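Local coordinates for protein heat-inducible transcription repressor HrcA (Thermotoga maritima, PDB 1STZ) that probably acts as a DNA-binding repressor of class I heat shock operons, preventing their induction, at residues L103-F108 with H318-Y323. Numbering follows the deposited sequence.
Sequences LAVETF and HRVFEY
A short, weakly bonded helical turn in the linker after helix 81-94 packs on the long C-terminal helix 314-334 of HrcA, with Val-105 lodged against Val-320 and Tyr-323. CG1 of Val-105 sits over one face of the Tyr-323 ring, 4.1 Å from its centroid and displaced toward the rim, in a CH-pi contact. The other methyl, CG2, lies anti to the backbone N (CG1 at chi1 80°) and touches both helix residues, 3.7 Å from Tyr-323 CD2 and 4.0 Å from Val-320 CG1.

Tyr-323 extends from its helix with CG anti to the backbone N (chi1 -169°), which carries the phenol across the linker backbone. Its CE2 lies 3.3 Å from Val-105 O, and its OH rests in van der Waals contact 3.5 Å from Glu-106 CA and beside CG. No direct hydrogen bond joins the segments; instead, a water in the plane of the ring lies 2.5 Å from Tyr-323 OH and donates to Glu-106 O and Phe-108 O, the latter at 2.8 Å. An alanine in place of Tyr-323 would probably leave Val-105 CG1 without its aromatic cover and deprive this water of its link to the helix.

Beside this apolar patch, Arg-319 forms salt bridges with Asp-102 and with Glu-180 of the second subunit, at an interface possibly used in dimerization, while Leu-130 also packs on Val-105. On the other side of helix 314-334, Phe-321 packs on strand 299-309 of the five-stranded antiparallel sheet, a helix-on-sheet layer of the C-terminal domain consistent with a GAF-like fold.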
loop_
_atom_site.group_PDB
_atom_site.type_symbol
_atom_site.label_atom_id
_atom_site.label_comp_id
_atom_site.label_asym_id
_atom_site.label_seq_id
_atom_site.Cartn_x
_atom_site.Cartn_y
_atom_site.Cartn_z
ATOM N N LEU A 103 4.346 8.137 -5.003
ATOM C CA LEU A 103 3.873 6.771 -5.060
ATOM C C LEU A 103 3.091 6.409 -3.799
ATOM O O LEU A 103 2.014 5.808 -3.872
ATOM C CB LEU A 103 5.077 5.821 -5.218
ATOM C CG LEU A 103 5.170 4.749 -6.305
ATOM C CD1 LEU A 103 5.170 3.381 -5.682
ATOM C CD2 LEU A 103 4.093 4.835 -7.375
ATOM N N ALA A 104 3.640 6.787 -2.647
ATOM C CA ALA A 104 3.068 6.395 -1.369
ATOM C C ALA A 104 1.639 6.904 -1.204
ATOM O O ALA A 104 0.741 6.149 -0.829
ATOM C CB ALA A 104 3.936 6.883 -0.234
ATOM N N VAL A 105 1.432 8.183 -1.489
ATOM C CA VAL A 105 0.121 8.784 -1.298
ATOM C C VAL A 105 -0.886 8.273 -2.351
ATOM O O VAL A 105 -2.067 8.165 -2.059
ATOM C CB VAL A 105 0.175 10.325 -1.254
ATOM C CG1 VAL A 105 0.248 10.945 -2.644
ATOM C CG2 VAL A 105 -1.018 10.836 -0.496
ATOM N N GLU A 106 -0.399 7.907 -3.536
ATOM C CA GLU A 106 -1.267 7.368 -4.584
ATOM C C GLU A 106 -1.837 5.984 -4.250
ATOM O O GLU A 106 -2.772 5.538 -4.932
ATOM C CB GLU A 106 -0.543 7.303 -5.922
ATOM C CG GLU A 106 -0.259 8.658 -6.553
ATOM C CD GLU A 106 0.499 8.514 -7.868
ATOM O OE1 GLU A 106 1.308 9.424 -8.209
ATOM O OE2 GLU A 106 0.299 7.471 -8.561
ATOM N N THR A 107 -1.309 5.317 -3.218
ATOM C CA THR A 107 -1.908 4.074 -2.731
ATOM C C THR A 107 -3.227 4.286 -2.013
ATOM O O THR A 107 -3.930 3.316 -1.706
ATOM C CB THR A 107 -0.978 3.276 -1.804
ATOM O OG1 THR A 107 -0.810 3.962 -0.541
ATOM C CG2 THR A 107 0.421 3.105 -2.414
ATOM N N PHE A 108 -3.575 5.535 -1.724
ATOM C CA PHE A 108 -4.845 5.786 -1.075
ATOM C C PHE A 108 -5.973 5.340 -1.999
ATOM O O PHE A 108 -6.019 5.689 -3.175
ATOM C CB PHE A 108 -5.053 7.242 -0.703
ATOM C CG PHE A 108 -6.333 7.482 0.040
ATOM C CD1 PHE A 108 -6.470 7.079 1.350
ATOM C CD2 PHE A 108 -7.426 8.055 -0.586
ATOM C CE1 PHE A 108 -7.666 7.270 2.047
ATOM C CE2 PHE A 108 -8.640 8.256 0.122
ATOM C CZ PHE A 108 -8.745 7.867 1.429
ATOM N N HIS A 318 2.408 19.515 2.002
ATOM C CA HIS A 318 1.460 20.162 1.098
ATOM C C HIS A 318 0.956 19.175 0.072
ATOM O O HIS A 318 -0.245 19.072 -0.171
ATOM C CB HIS A 318 2.077 21.350 0.355
ATOM C CG HIS A 318 1.112 22.018 -0.568
ATOM N ND1 HIS A 318 1.115 21.805 -1.927
ATOM C CD2 HIS A 318 0.081 22.864 -0.319
ATOM C CE1 HIS A 318 0.125 22.484 -2.476
ATOM N NE2 HIS A 318 -0.515 23.142 -1.526
ATOM N N ARG A 319 1.878 18.445 -0.533
ATOM C CA ARG A 319 1.535 17.488 -1.571
ATOM C C ARG A 319 0.606 16.388 -1.057
ATOM O O ARG A 319 -0.371 16.056 -1.709
ATOM C CB ARG A 319 2.811 16.879 -2.108
ATOM C CG ARG A 319 2.655 15.800 -3.149
ATOM C CD ARG A 319 3.795 14.800 -3.102
ATOM N NE ARG A 319 5.052 15.510 -3.001
ATOM C CZ ARG A 319 6.117 15.143 -2.299
ATOM N NH1 ARG A 319 6.170 14.011 -1.616
ATOM N NH2 ARG A 319 7.172 15.936 -2.307
ATOM N N VAL A 320 0.946 15.813 0.085
ATOM C CA VAL A 320 0.198 14.721 0.661
ATOM C C VAL A 320 -1.189 15.199 1.113
ATOM O O VAL A 320 -2.167 14.498 0.910
ATOM C CB VAL A 320 0.948 14.083 1.846
ATOM C CG1 VAL A 320 0.082 13.097 2.573
ATOM C CG2 VAL A 320 2.173 13.384 1.364
ATOM N N PHE A 321 -1.260 16.410 1.662
ATOM C CA PHE A 321 -2.486 16.958 2.241
ATOM C C PHE A 321 -3.444 17.253 1.135
ATOM O O PHE A 321 -4.577 16.816 1.166
ATOM C CB PHE A 321 -2.164 18.210 3.029
ATOM C CG PHE A 321 -3.313 18.779 3.833
ATOM C CD1 PHE A 321 -3.504 18.390 5.140
ATOM C CD2 PHE A 321 -4.115 19.790 3.313
ATOM C CE1 PHE A 321 -4.502 18.954 5.914
ATOM C CE2 PHE A 321 -5.128 20.366 4.079
ATOM C CZ PHE A 321 -5.335 19.937 5.371
ATOM N N GLU A 322 -2.964 17.948 0.118
ATOM C CA GLU A 322 -3.773 18.240 -1.040
ATOM C C GLU A 322 -4.316 16.977 -1.767
ATOM O O GLU A 322 -5.489 16.934 -2.138
ATOM C CB GLU A 322 -3.000 19.124 -2.018
ATOM C CG GLU A 322 -3.868 19.558 -3.179
ATOM C CD GLU A 322 -3.187 20.493 -4.167
ATOM O OE1 GLU A 322 -1.995 20.286 -4.503
ATOM O OE2 GLU A 322 -3.883 21.417 -4.649
ATOM N N TYR A 323 -3.477 15.971 -1.988
ATOM C CA TYR A 323 -3.944 14.721 -2.617
ATOM C C TYR A 323 -5.092 14.084 -1.838
ATOM O O TYR A 323 -6.113 13.751 -2.417
ATOM C CB TYR A 323 -2.801 13.716 -2.761
ATOM C CG TYR A 323 -3.109 12.513 -3.629
ATOM C CD1 TYR A 323 -2.852 12.530 -5.003
ATOM C CD2 TYR A 323 -3.637 11.351 -3.084
ATOM C CE1 TYR A 323 -3.118 11.429 -5.792
ATOM C CE2 TYR A 323 -3.903 10.246 -3.872
ATOM C CZ TYR A 323 -3.653 10.292 -5.213
ATOM O OH TYR A 323 -3.912 9.185 -5.976
HETATM O O HOH W 1 -5.426 7.335 -5.348
#